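Local coordinates for protein metal-dependent hydrolase (Lactobacillus plantarum, PDB 2F6K) that probably catalyses a metal-dependent decarboxylation, as aminocarboxymuconate-semialdehyde decarboxylases do, using manganese bound in the TIM barrel of the amidohydrolase family, at residues P33-T36 against P37-L41; K107-Q110 against Q111-Q115; P162-V165 against D166-L169; N186-Y190 against H191-K195; A243-R247 against Q248-L252. One frame throughout, in Å; residues are numbered along the deposited sequence.

Interaction 1: P33-T36 against P37-L41; sequences PEWT and PQLTL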
loop_
_atom_site.group_PDB
_atom_site.type_symbol
_atom_site.label_atom_id
_atom_site.label_comp_id
_atom_site.label_asym_id
_atom_site.label_seq_id
_atom_site.Cartn_x
_atom_site.Cartn_y
_atom_site.Cartn_z
ATOM N N PRO A 33 2.516 -5.224 27.056
ATOM C CA PRO A 33 2.596 -5.117 28.517
ATOM C C PRO A 33 2.251 -6.404 29.262
ATOM O O PRO A 33 1.485 -7.231 28.761
ATOM C CB PRO A 33 1.608 -3.994 28.823
ATOM C CG PRO A 33 0.543 -4.233 27.812
ATOM C CD PRO A 33 1.324 -4.522 26.544
ATOM N N GLU A 34 2.829 -6.576 30.451
ATOM C CA GLU A 34 2.542 -7.750 31.274
ATOM C C GLU A 34 1.234 -7.469 32.007
ATOM O O GLU A 34 0.922 -6.316 32.311
ATOM C CB GLU A 34 3.656 -8.001 32.289
ATOM C CG GLU A 34 5.015 -8.224 31.670
ATOM C CD GLU A 34 6.058 -8.634 32.689
ATOM O OE1 GLU A 34 6.023 -8.106 33.825
ATOM O OE2 GLU A 34 6.920 -9.475 32.352
ATOM N N TRP A 35 0.470 -8.516 32.301
ATOM C CA TRP A 35 -0.810 -8.317 32.957
ATOM C C TRP A 35 -1.384 -9.552 33.648
ATOM O O TRP A 35 -1.187 -10.679 33.202
ATOM C CB TRP A 35 -1.827 -7.821 31.922
ATOM C CG TRP A 35 -3.193 -7.612 32.474
ATOM C CD1 TRP A 35 -3.703 -6.454 32.989
ATOM C CD2 TRP A 35 -4.219 -8.602 32.619
ATOM N NE1 TRP A 35 -4.982 -6.661 33.450
ATOM C CE2 TRP A 35 -5.324 -7.971 33.238
ATOM C CE3 TRP A 35 -4.311 -9.962 32.294
ATOM C CZ2 TRP A 35 -6.510 -8.656 33.535
ATOM C CZ3 TRP A 35 -5.490 -10.646 32.590
ATOM C CH2 TRP A 35 -6.573 -9.989 33.206
ATOM N N THR A 36 -2.093 -9.312 34.746
ATOM C CA THR A 36 -2.778 -10.352 35.508
ATOM C C THR A 36 -3.979 -9.604 36.051
ATOM O O THR A 36 -3.996 -8.381 36.039
ATOM C CB THR A 36 -1.962 -10.888 36.722
ATOM O OG1 THR A 36 -1.848 -9.862 37.721
ATOM C CG2 THR A 36 -0.582 -11.361 36.287
ATOM N N PRO A 37 -5.006 -10.319 36.520
ATOM C CA PRO A 37 -6.180 -9.602 37.056
ATOM C C PRO A 37 -5.830 -8.719 38.267
ATOM O O PRO A 37 -6.428 -7.656 38.486
ATOM C CB PRO A 37 -7.127 -10.732 37.427
ATOM C CG PRO A 37 -6.790 -11.796 36.398
ATOM C CD PRO A 37 -5.283 -11.756 36.330
ATOM N N GLN A 38 -4.862 -9.174 39.055
ATOM C CA GLN A 38 -4.439 -8.402 40.225
ATOM C C GLN A 38 -3.844 -7.015 39.935
ATOM O O GLN A 38 -3.955 -6.090 40.759
ATOM C CB GLN A 38 -3.427 -9.187 41.048
ATOM C CG GLN A 38 -3.987 -10.416 41.706
ATOM C CD GLN A 38 -5.248 -10.159 42.530
ATOM O OE1 GLN A 38 -5.354 -9.186 43.283
ATOM N NE2 GLN A 38 -6.203 -11.059 42.401
ATOM N N LEU A 39 -3.193 -6.868 38.782
ATOM C CA LEU A 39 -2.605 -5.583 38.426
ATOM C C LEU A 39 -3.733 -4.581 38.223
ATOM O O LEU A 39 -3.683 -3.473 38.742
ATOM C CB LEU A 39 -1.781 -5.680 37.144
ATOM C CG LEU A 39 -0.976 -4.425 36.807
ATOM C CD1 LEU A 39 0.135 -4.217 37.835
ATOM C CD2 LEU A 39 -0.423 -4.593 35.409
ATOM N N THR A 40 -4.762 -4.964 37.476
ATOM C CA THR A 40 -5.889 -4.067 37.243
ATOM C C THR A 40 -6.591 -3.728 38.568
ATOM O O THR A 40 -6.879 -2.565 38.877
ATOM C CB THR A 40 -6.928 -4.723 36.305
ATOM O OG1 THR A 40 -6.352 -4.913 35.008
ATOM C CG2 THR A 40 -8.188 -3.857 36.200
ATOM N N LEU A 41 -6.882 -4.767 39.341
ATOM C CA LEU A 41 -7.549 -4.593 40.618
ATOM C C LEU A 41 -6.775 -3.687 41.589
ATOM O O LEU A 41 -7.363 -2.824 42.246
ATOM C CB LEU A 41 -7.809 -5.964 41.253
ATOM C CG LEU A 41 -8.885 -6.813 40.564
ATOM C CD1 LEU A 41 -8.814 -8.260 41.063
ATOM C CD2 LEU A 41 -10.264 -6.198 40.824
#
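One face of the Trp35 indole is taken by Pro37, while the hydroxyl of Thr40 sits at the ring's edge. Pro37 N lies 3.6 Å above the indole plane, toward its rim, and Pro37 CD makes a CH-pi contact 4.2 Å from the centroid of the Trp35 six-membered ring. Pro37 CG also reaches Trp35 CH2 at 3.7 Å. With CG anti to the backbone N (chi1 179°), the indole swings over the start of helix 37-46, and Trp35 NE1 donates to Thr40 OG1 at 2.7 Å, almost straight at 164° and nearly in the ring plane. Thr36 is the N-cap residue: its OG1 accepts a weak capping bond from Leu39 N at 3.4 Å, and Leu39 N also bonds to Thr36 O at 3.2 Å, from above the carbonyl plane. Tyr10 and Leu83 also touch Trp35. The indole is thus fixed twice, its N-H spent on a buried threonine hydroxyl and its apolar face on a proline, while the cap engages an amide only weakly.

Interaction 2: K107-Q110 against Q111-Q115; sequences KTVQ and QALDQ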
loop_
_atom_site.group_PDB
_atom_site.type_symbol
_atom_site.label_atom_id
_atom_site.label_comp_id
_atom_site.label_asym_id
_atom_site.label_seq_id
_atom_site.Cartn_x
_atom_site.Cartn_y
_atom_site.Cartn_z
ATOM N N LYS A 107 -23.001 -15.049 15.589
ATOM C CA LYS A 107 -23.145 -16.083 16.598
ATOM C C LYS A 107 -22.528 -15.644 17.932
ATOM O O LYS A 107 -23.107 -15.874 18.995
ATOM C CB LYS A 107 -22.486 -17.373 16.086
ATOM C CG LYS A 107 -22.579 -18.573 17.016
ATOM C CD LYS A 107 -21.187 -18.954 17.517
ATOM C CE LYS A 107 -21.073 -20.447 17.815
ATOM N NZ LYS A 107 -19.661 -20.924 17.679
ATOM N N THR A 108 -21.361 -15.003 17.873
ATOM C CA THR A 108 -20.688 -14.551 19.087
ATOM C C THR A 108 -21.466 -13.446 19.793
ATOM O O THR A 108 -21.481 -13.384 21.030
ATOM C CB THR A 108 -19.262 -14.045 18.792
ATOM O OG1 THR A 108 -18.479 -15.120 18.259
ATOM C CG2 THR A 108 -18.600 -13.546 20.073
ATOM N N VAL A 109 -22.099 -12.576 19.009
ATOM C CA VAL A 109 -22.897 -11.490 19.566
ATOM C C VAL A 109 -24.079 -12.045 20.373
ATOM O O VAL A 109 -24.264 -11.683 21.535
ATOM C CB VAL A 109 -23.444 -10.560 18.456
ATOM C CG1 VAL A 109 -24.370 -9.507 19.060
ATOM C CG2 VAL A 109 -22.288 -9.886 17.729
ATOM N N GLN A 110 -24.865 -12.926 19.761
ATOM C CA GLN A 110 -26.028 -13.521 20.420
ATOM C C GLN A 110 -25.619 -14.224 21.706
ATOM O O GLN A 110 -26.197 -14.004 22.768
ATOM C CB GLN A 110 -26.704 -14.539 19.490
ATOM C CG GLN A 110 -27.054 -13.981 18.117
ATOM C CD GLN A 110 -27.593 -15.034 17.173
ATOM O OE1 GLN A 110 -27.034 -16.123 17.048
ATOM N NE2 GLN A 110 -28.673 -14.705 16.487
ATOM N N GLN A 111 -24.615 -15.076 21.603
ATOM C CA GLN A 111 -24.144 -15.821 22.753
ATOM C C GLN A 111 -23.583 -14.927 23.863
ATOM O O GLN A 111 -23.965 -15.052 25.024
ATOM C CB GLN A 111 -23.083 -16.808 22.289
ATOM C CG GLN A 111 -22.587 -17.743 23.351
ATOM C CD GLN A 111 -21.335 -18.467 22.910
ATOM O OE1 GLN A 111 -21.229 -18.910 21.758
ATOM N NE2 GLN A 111 -20.377 -18.602 23.825
ATOM N N ALA A 112 -22.682 -14.022 23.492
ATOM C CA ALA A 112 -22.035 -13.112 24.442
ATOM C C ALA A 112 -23.029 -12.267 25.228
ATOM O O ALA A 112 -22.948 -12.170 26.458
ATOM C CB ALA A 112 -21.059 -12.193 23.700
ATOM N N LEU A 113 -23.961 -11.651 24.509
ATOM C CA LEU A 113 -24.960 -10.793 25.127
ATOM C C LEU A 113 -26.135 -11.529 25.767
ATOM O O LEU A 113 -26.559 -11.170 26.863
ATOM C CB LEU A 113 -25.475 -9.774 24.105
ATOM C CG LEU A 113 -24.381 -8.872 23.513
ATOM C CD1 LEU A 113 -25.000 -7.820 22.607
ATOM C CD2 LEU A 113 -23.606 -8.195 24.637
ATOM N N ASP A 114 -26.648 -12.566 25.112
ATOM C CA ASP A 114 -27.797 -13.286 25.650
ATOM C C ASP A 114 -27.534 -14.269 26.787
ATOM O O ASP A 114 -28.464 -14.622 27.515
ATOM C CB ASP A 114 -28.532 -14.034 24.537
ATOM C CG ASP A 114 -29.060 -13.116 23.457
ATOM O OD1 ASP A 114 -29.190 -11.898 23.713
ATOM O OD2 ASP A 114 -29.363 -13.631 22.354
ATOM N N GLN A 115 -26.298 -14.731 26.951
ATOM C CA GLN A 115 -26.047 -15.693 28.020
ATOM C C GLN A 115 -24.694 -15.668 28.726
ATOM O O GLN A 115 -24.560 -16.219 29.817
ATOM C CB GLN A 115 -26.341 -17.112 27.505
ATOM C CG GLN A 115 -25.886 -17.365 26.083
ATOM C CD GLN A 115 -26.700 -18.454 25.394
ATOM O OE1 GLN A 115 -27.928 -18.478 25.487
ATOM N NE2 GLN A 115 -26.018 -19.350 24.686
#
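Ala112 N gives a short hydrogen bond of 2.8 Å to Thr108 O, and two residues on Asp114 N makes another of 2.8 Å to Gln110 O. Between them Leu113 N binds Val109 O at 3.0 Å, nearly straight at 167°, so the amides from Ala112 to Asp114 follow the i to i+4 pattern of an alpha helix. Along one side of it Val109 and Leu113 run side by side: Val109 CG1, anti to the backbone N (chi1 175°), meets Leu113 CD1 at 4.0 Å. The carboxylate of Asp114 is turned back over the last turn and forms a salt bridge through OD2 with Arg147, which would offset its charge beside Gln110 O. Gln111 reaches forward instead, NE2 bonding to Asp116. This is the C-terminal half of helix 102-114, the crossover helix between parallel strands 91-95 and 120-124 of the barrel; Val109 faces Val140 and Leu144 of helix 138-145, and Leu97 in the loop after strand 91-95.

Interaction 3: P162-V165 against D166-L169; sequences PKNV and DIDL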
loop_
_atom_site.group_PDB
_atom_site.type_symbol
_atom_site.label_atom_id
_atom_site.label_comp_id
_atom_site.label_asym_id
_atom_site.label_seq_id
_atom_site.Cartn_x
_atom_site.Cartn_y
_atom_site.Cartn_z
ATOM N N PRO A 162 2.013 5.229 4.149
ATOM C CA PRO A 162 3.209 5.539 3.360
ATOM C C PRO A 162 4.427 4.920 4.054
ATOM O O PRO A 162 4.575 5.018 5.275
ATOM C CB PRO A 162 3.243 7.063 3.377
ATOM C CG PRO A 162 1.798 7.423 3.428
ATOM C CD PRO A 162 1.264 6.458 4.464
ATOM N N LYS A 163 5.295 4.292 3.273
ATOM C CA LYS A 163 6.472 3.616 3.809
ATOM C C LYS A 163 7.609 4.524 4.267
ATOM O O LYS A 163 8.266 4.240 5.271
ATOM C CB LYS A 163 7.000 2.621 2.770
ATOM C CG LYS A 163 8.252 1.877 3.189
ATOM C CD LYS A 163 8.712 0.910 2.104
ATOM C CE LYS A 163 9.906 0.090 2.578
ATOM N NZ LYS A 163 10.357 -0.921 1.568
ATOM N N ASN A 164 7.836 5.610 3.533
ATOM C CA ASN A 164 8.920 6.534 3.859
ATOM C C ASN A 164 8.542 7.817 4.576
ATOM O O ASN A 164 8.895 8.903 4.127
ATOM C CB ASN A 164 9.698 6.899 2.599
ATOM C CG ASN A 164 10.490 5.734 2.053
ATOM O OD1 ASN A 164 11.331 5.157 2.745
ATOM N ND2 ASN A 164 10.225 5.379 0.805
ATOM N N VAL A 165 7.834 7.688 5.690
ATOM C CA VAL A 165 7.452 8.844 6.488
ATOM C C VAL A 165 7.211 8.371 7.920
ATOM O O VAL A 165 6.697 7.273 8.135
ATOM C CB VAL A 165 6.174 9.535 5.930
ATOM C CG1 VAL A 165 4.941 8.676 6.190
ATOM C CG2 VAL A 165 6.017 10.913 6.558
ATOM N N ASP A 166 7.604 9.190 8.891
ATOM C CA ASP A 166 7.436 8.859 10.305
ATOM C C ASP A 166 8.005 7.478 10.635
ATOM O O ASP A 166 7.524 6.798 11.541
ATOM C CB ASP A 166 5.950 8.908 10.689
ATOM C CG ASP A 166 5.280 10.215 10.287
ATOM O OD1 ASP A 166 5.872 11.284 10.530
ATOM O OD2 ASP A 166 4.157 10.179 9.735
ATOM N N ILE A 167 9.035 7.072 9.899
ATOM C CA ILE A 167 9.665 5.772 10.103
ATOM C C ILE A 167 9.910 5.448 11.576
ATOM O O ILE A 167 10.567 6.207 12.291
ATOM C CB ILE A 167 11.010 5.674 9.342
ATOM C CG1 ILE A 167 10.748 5.674 7.832
ATOM C CG2 ILE A 167 11.764 4.405 9.761
ATOM C CD1 ILE A 167 12.011 5.543 6.977
ATOM N N ASP A 168 9.373 4.309 12.006
ATOM C CA ASP A 168 9.498 3.819 13.377
ATOM C C ASP A 168 8.674 4.560 14.424
ATOM O O ASP A 168 8.853 4.342 15.626
ATOM C CB ASP A 168 10.968 3.798 13.808
ATOM C CG ASP A 168 11.782 2.800 13.019
ATOM O OD1 ASP A 168 11.368 1.617 12.968
ATOM O OD2 ASP A 168 12.831 3.196 12.452
ATOM N N LEU A 169 7.776 5.437 13.984
ATOM C CA LEU A 169 6.930 6.162 14.933
ATOM C C LEU A 169 5.909 5.161 15.456
ATOM O O LEU A 169 5.163 4.575 14.670
ATOM C CB LEU A 169 6.194 7.311 14.245
ATOM C CG LEU A 169 5.289 8.110 15.181
ATOM C CD1 LEU A 169 6.160 8.934 16.116
ATOM C CD2 LEU A 169 4.352 9.005 14.374
#
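Val165 and Asp166 lie side by side, pointing the same way, and meet by van der Waals contact. With CG anti to its carbonyl carbon (chi1 -52°), Asp166 rests OD2 3.8 Å from Val165 CG2 and 3.9 Å from Val165 CG1, this one oxygen straddling both methyls. Four residues apart, the isoleucine chain turns back on 162-165: Ile167 CG1 comes to 3.8 Å from Lys163 O, and Ile167 CD1 to 4.3 Å from Asn164 OD1. No hydrogen bond joins 162-165 to 166-169; Val165 O and Ile167 N are 2.9 Å apart, but the N-H does not point at the oxygen. A backbone hydrogen bond lies within 166-169, where a type II beta turn from Asp166 to Leu169 is closed by Leu169 N to Asp166 O at 2.8 Å. Asp166 enters that turn with a positive phi of 52°, bending the long loop between strand 150-154 and helix 171-189 of the TIM barrel. Losing the carboxylate to an alanine here is likely to open a gap beside the Val165 methyls and to weaken the contacts with Leu174 and with Met182 of the second subunit. Between subunits, Ile167 O accepts from Lys189 NZ of the second subunit, while Asn164 ND2 donates to Arg128 O of the third subunit and Lys163 O accepts from Arg128 NH2 of that same subunit.

Interaction 4: N186-Y190 against H191-K195; sequences NMLKY and HFFEK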
loop_
_atom_site.group_PDB
_atom_site.type_symbol
_atom_site.label_atom_id
_atom_site.label_comp_id
_atom_site.label_asym_id
_atom_site.label_seq_id
_atom_site.Cartn_x
_atom_site.Cartn_y
_atom_site.Cartn_z
ATOM N N ASN A 186 -16.258 6.437 7.784
ATOM C CA ASN A 186 -16.703 5.292 7.010
ATOM C C ASN A 186 -18.122 4.966 7.467
ATOM O O ASN A 186 -19.002 4.647 6.664
ATOM C CB ASN A 186 -15.778 4.103 7.269
ATOM C CG ASN A 186 -15.979 2.981 6.272
ATOM O OD1 ASN A 186 -16.342 1.867 6.640
ATOM N ND2 ASN A 186 -15.740 3.270 5.001
HETATM N N MSE A 187 -18.335 5.063 8.773
HETATM C CA MSE A 187 -19.631 4.783 9.354
HETATM C C MSE A 187 -20.654 5.833 8.907
HETATM O O MSE A 187 -21.840 5.545 8.767
HETATM C CB MSE A 187 -19.489 4.733 10.871
HETATM C CG MSE A 187 -18.607 3.581 11.325
HETATM SE SE MSE A 187 -18.229 3.583 13.214
HETATM C CE MSE A 187 -19.799 2.677 13.903
ATOM N N LEU A 188 -20.192 7.053 8.672
ATOM C CA LEU A 188 -21.093 8.092 8.203
ATOM C C LEU A 188 -21.533 7.697 6.798
ATOM O O LEU A 188 -22.717 7.649 6.490
ATOM C CB LEU A 188 -20.382 9.444 8.149
ATOM C CG LEU A 188 -19.997 10.072 9.486
ATOM C CD1 LEU A 188 -19.315 11.424 9.237
ATOM C CD2 LEU A 188 -21.244 10.235 10.349
ATOM N N LYS A 189 -20.547 7.407 5.959
ATOM C CA LYS A 189 -20.776 7.019 4.577
ATOM C C LYS A 189 -21.825 5.909 4.430
ATOM O O LYS A 189 -22.672 5.960 3.537
ATOM C CB LYS A 189 -19.454 6.574 3.953
ATOM C CG LYS A 189 -19.567 6.059 2.515
ATOM C CD LYS A 189 -18.221 5.525 2.025
ATOM C CE LYS A 189 -18.340 4.795 0.689
ATOM N NZ LYS A 189 -18.822 5.702 -0.384
ATOM N N TYR A 190 -21.775 4.912 5.306
ATOM C CA TYR A 190 -22.718 3.804 5.231
ATOM C C TYR A 190 -23.996 3.963 6.057
ATOM O O TYR A 190 -24.728 2.999 6.262
ATOM C CB TYR A 190 -22.003 2.504 5.595
ATOM C CG TYR A 190 -21.032 2.063 4.520
ATOM C CD1 TYR A 190 -21.485 1.775 3.231
ATOM C CD2 TYR A 190 -19.659 1.962 4.777
ATOM C CE1 TYR A 190 -20.600 1.398 2.221
ATOM C CE2 TYR A 190 -18.759 1.588 3.770
ATOM C CZ TYR A 190 -19.239 1.308 2.493
ATOM O OH TYR A 190 -18.371 0.959 1.482
ATOM N N HIS A 191 -24.254 5.184 6.522
ATOM C CA HIS A 191 -25.447 5.497 7.295
ATOM C C HIS A 191 -25.627 4.582 8.499
ATOM O O HIS A 191 -26.747 4.208 8.851
ATOM C CB HIS A 191 -26.678 5.412 6.392
ATOM C CG HIS A 191 -26.508 6.114 5.080
ATOM N ND1 HIS A 191 -26.043 5.477 3.949
ATOM C CD2 HIS A 191 -26.692 7.409 4.733
ATOM C CE1 HIS A 191 -25.949 6.351 2.961
ATOM N NE2 HIS A 191 -26.336 7.530 3.412
ATOM N N PHE A 192 -24.517 4.240 9.140
ATOM C CA PHE A 192 -24.547 3.352 10.288
ATOM C C PHE A 192 -25.473 3.817 11.416
ATOM O O PHE A 192 -26.328 3.058 11.883
ATOM C CB PHE A 192 -23.121 3.153 10.816
ATOM C CG PHE A 192 -23.017 2.134 11.914
ATOM C CD1 PHE A 192 -23.394 2.447 13.212
ATOM C CD2 PHE A 192 -22.560 0.851 11.642
ATOM C CE1 PHE A 192 -23.320 1.491 14.233
ATOM C CE2 PHE A 192 -22.480 -0.115 12.653
ATOM C CZ PHE A 192 -22.861 0.209 13.950
ATOM N N PHE A 193 -25.313 5.063 11.848
ATOM C CA PHE A 193 -26.114 5.600 12.947
ATOM C C PHE A 193 -27.594 5.776 12.596
ATOM O O PHE A 193 -28.467 5.742 13.467
ATOM C CB PHE A 193 -25.493 6.919 13.394
ATOM C CG PHE A 193 -24.010 6.821 13.637
ATOM C CD1 PHE A 193 -23.517 6.180 14.773
ATOM C CD2 PHE A 193 -23.106 7.312 12.699
ATOM C CE1 PHE A 193 -22.146 6.025 14.971
ATOM C CE2 PHE A 193 -21.729 7.162 12.890
ATOM C CZ PHE A 193 -21.249 6.514 14.032
ATOM N N GLU A 194 -27.861 5.951 11.310
ATOM C CA GLU A 194 -29.207 6.122 10.791
ATOM C C GLU A 194 -29.890 4.751 10.746
ATOM O O GLU A 194 -31.045 4.611 11.136
ATOM C CB GLU A 194 -29.100 6.723 9.393
ATOM C CG GLU A 194 -30.382 7.125 8.709
ATOM C CD GLU A 194 -30.094 7.843 7.387
ATOM O OE1 GLU A 194 -29.464 8.922 7.415
ATOM O OE2 GLU A 194 -30.482 7.332 6.316
ATOM N N LYS A 195 -29.156 3.736 10.298
ATOM C CA LYS A 195 -29.697 2.383 10.190
ATOM C C LYS A 195 -29.699 1.591 11.503
ATOM O O LYS A 195 -30.545 0.713 11.704
ATOM C CB LYS A 195 -28.934 1.590 9.118
ATOM C CG LYS A 195 -29.071 2.140 7.701
ATOM C CD LYS A 195 -28.726 1.078 6.658
ATOM C CE LYS A 195 -27.293 0.598 6.791
ATOM N NZ LYS A 195 -26.992 -0.552 5.892
#
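A Schellman motif ends helix 171-189, with His191 as its C-prime residue and the short helix 192-195 starting straight after. Phe192 N reaches back to Met187 O at 3.0 Å, nearly along the C=O axis, and inside that bond His191 N binds Leu188 O at 2.9 Å. The reversal depends on the positive phi of His191 (53°), which leaves its CB only 3.1 Å from Tyr190 O. A valine in its place, branched at CB, would probably disturb this left-handed turn and weaken both bonds, besides losing the imidazole whose face lies against the backbone around Leu188 O and Lys189. Under the turn, Met187, present as selenomethionine, packs on two rings. Bent at chi3 (84°), Met187 sets CE 3.6 Å above the centre of the Phe192 ring, a CH-pi contact, with SE over the same face at 5.3 Å from the centroid, a Met-aromatic contact at a distance. Phe193 packs against the base of the same side chain and its neighbour: CE2 meets Met187 CB at 3.9 Å and Leu188 CD2 at 4.0 Å. Around them the apolar cluster continues with Val232 against Leu188 and Phe193, and Tyr141 and Tyr196 edge-to-face with Phe192. Lys195, salt-bridged to Glu138, passes the turn with CE 3.6 Å from Tyr190 O.

Interaction 5: A243-R247 against Q248-L252; sequences AVLPR and QLPTL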
loop_
_atom_site.group_PDB
_atom_site.type_symbol
_atom_site.label_atom_id
_atom_site.label_comp_id
_atom_site.label_asym_id
_atom_site.label_seq_id
_atom_site.Cartn_x
_atom_site.Cartn_y
_atom_site.Cartn_z
ATOM N N ALA A 243 -4.020 11.837 26.138
ATOM C CA ALA A 243 -3.684 13.230 26.433
ATOM C C ALA A 243 -4.800 14.178 25.997
ATOM O O ALA A 243 -4.608 15.039 25.137
ATOM C CB ALA A 243 -2.381 13.597 25.732
ATOM N N VAL A 244 -5.960 14.024 26.619
ATOM C CA VAL A 244 -7.128 14.827 26.293
ATOM C C VAL A 244 -7.072 16.284 26.736
ATOM O O VAL A 244 -7.849 17.107 26.249
ATOM C CB VAL A 244 -8.387 14.202 26.894
ATOM C CG1 VAL A 244 -8.503 12.750 26.445
ATOM C CG2 VAL A 244 -8.338 14.309 28.410
ATOM N N LEU A 245 -6.178 16.608 27.662
ATOM C CA LEU A 245 -6.064 17.986 28.129
ATOM C C LEU A 245 -4.741 18.548 27.640
ATOM O O LEU A 245 -3.779 17.807 27.464
ATOM C CB LEU A 245 -6.130 18.050 29.659
ATOM C CG LEU A 245 -7.415 17.576 30.360
ATOM C CD1 LEU A 245 -7.206 17.581 31.871
ATOM C CD2 LEU A 245 -8.588 18.482 29.976
ATOM N N PRO A 246 -4.660 19.870 27.449
ATOM C CA PRO A 246 -5.719 20.863 27.657
ATOM C C PRO A 246 -6.486 21.249 26.392
ATOM O O PRO A 246 -7.330 22.146 26.424
ATOM C CB PRO A 246 -4.943 22.043 28.209
ATOM C CG PRO A 246 -3.732 22.018 27.323
ATOM C CD PRO A 246 -3.361 20.536 27.256
ATOM N N ARG A 247 -6.207 20.575 25.283
ATOM C CA ARG A 247 -6.873 20.926 24.039
ATOM C C ARG A 247 -7.967 20.004 23.504
ATOM O O ARG A 247 -9.079 20.457 23.235
ATOM C CB ARG A 247 -5.819 21.151 22.953
ATOM C CG ARG A 247 -5.091 22.496 23.059
ATOM C CD ARG A 247 -3.793 22.478 22.258
ATOM N NE ARG A 247 -2.698 21.908 23.042
ATOM C CZ ARG A 247 -2.016 22.590 23.956
ATOM N NH1 ARG A 247 -2.319 23.859 24.182
ATOM N NH2 ARG A 247 -1.053 22.009 24.660
ATOM N N GLN A 248 -7.654 18.722 23.352
ATOM C CA GLN A 248 -8.600 17.757 22.797
ATOM C C GLN A 248 -9.983 17.698 23.445
ATOM O O GLN A 248 -10.980 17.994 22.793
ATOM C CB GLN A 248 -7.992 16.358 22.801
ATOM C CG GLN A 248 -8.700 15.403 21.852
ATOM C CD GLN A 248 -8.208 13.980 21.982
ATOM O OE1 GLN A 248 -8.381 13.169 21.074
ATOM N NE2 GLN A 248 -7.596 13.666 23.118
ATOM N N LEU A 249 -10.049 17.305 24.712
ATOM C CA LEU A 249 -11.336 17.210 25.394
ATOM C C LEU A 249 -12.170 18.487 25.299
ATOM O O LEU A 249 -13.356 18.426 24.979
ATOM C CB LEU A 249 -11.148 16.812 26.857
ATOM C CG LEU A 249 -12.448 16.699 27.661
ATOM C CD1 LEU A 249 -13.513 15.971 26.853
ATOM C CD2 LEU A 249 -12.162 15.988 28.968
ATOM N N PRO A 250 -11.568 19.659 25.583
ATOM C CA PRO A 250 -12.321 20.919 25.498
ATOM C C PRO A 250 -12.968 21.132 24.118
ATOM O O PRO A 250 -14.099 21.619 24.024
ATOM C CB PRO A 250 -11.263 21.972 25.813
ATOM C CG PRO A 250 -10.411 21.260 26.831
ATOM C CD PRO A 250 -10.241 19.887 26.187
ATOM N N THR A 251 -12.256 20.772 23.051
ATOM C CA THR A 251 -12.810 20.936 21.714
ATOM C C THR A 251 -14.009 19.996 21.542
ATOM O O THR A 251 -15.077 20.408 21.077
ATOM C CB THR A 251 -11.757 20.635 20.620
ATOM O OG1 THR A 251 -10.698 21.599 20.689
ATOM C CG2 THR A 251 -12.390 20.707 19.238
ATOM N N LEU A 252 -13.826 18.744 21.949
ATOM C CA LEU A 252 -14.860 17.723 21.849
ATOM C C LEU A 252 -16.157 18.088 22.573
ATOM O O LEU A 252 -17.244 17.692 22.149
ATOM C CB LEU A 252 -14.335 16.398 22.410
ATOM C CG LEU A 252 -15.371 15.272 22.532
ATOM C CD1 LEU A 252 -15.760 14.779 21.148
ATOM C CD2 LEU A 252 -14.803 14.133 23.362
HETATM O O HOH W 1 -5.131 17.856 24.515
#
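With a cis peptide before Pro246, the backbone of 243-247 turns back against the start of helix 248-252, where Leu249 N binds Val244 O at 2.7 Å, in the carbonyl plane and on a lone pair. A water completes the turn, donating to Ala243 O and accepting from Gln248 N, both at 2.9 Å. Arg247 O is gripped twice by Thr251: the amide N comes to 3.2 Å nearly head-on to the carbonyl, and OG1, anti to its own carbonyl carbon (chi1 -65°), donates at 3.2 Å from above the plane. Side by side, Val244 CB and Leu249 CB meet at 3.8 Å. Pro250, with no N-H to give, fits into the first helical turn, its CG 3.2 Å from Pro246 O. The Arg247 chain, bent at chi3 (-85°), lays one guanidinium face against Pro246 CG, offset toward its rim; NH2 makes a salt bridge to Asp215 of the second subunit and NH1 a hydrogen bond to Ser254 OG of that subunit. Residues 243-247 lead from strand 237-239 of the barrel into helix 248-252, with Val244 on Ala206 in the loop after strand 200-203 and Leu245 on Thr285, just past helix 272-284.

All five contacts are local and follow one another along the chain without nesting or crossing. Interaction 1 closes the loop after helix 13-22 onto helix 37-46, ahead of strand 49-55. Interaction 2 lies within helix 102-114, joining strands 91-95 and 120-124. Interaction 3 folds the loop leading to helix 171-189, and interaction 4 ends that helix before strand 200-203. Interaction 5 carries the chain from strand 237-239 into helix 248-252. They stand apart around the TIM barrel: the nearest atoms of interactions 2 and 4 are about 11 Å apart. Interactions 3, 4 and 5 touch the second subunit, and interactions 3 and 4 meet across that interface, Ile167 of one subunit with Lys189 of the other.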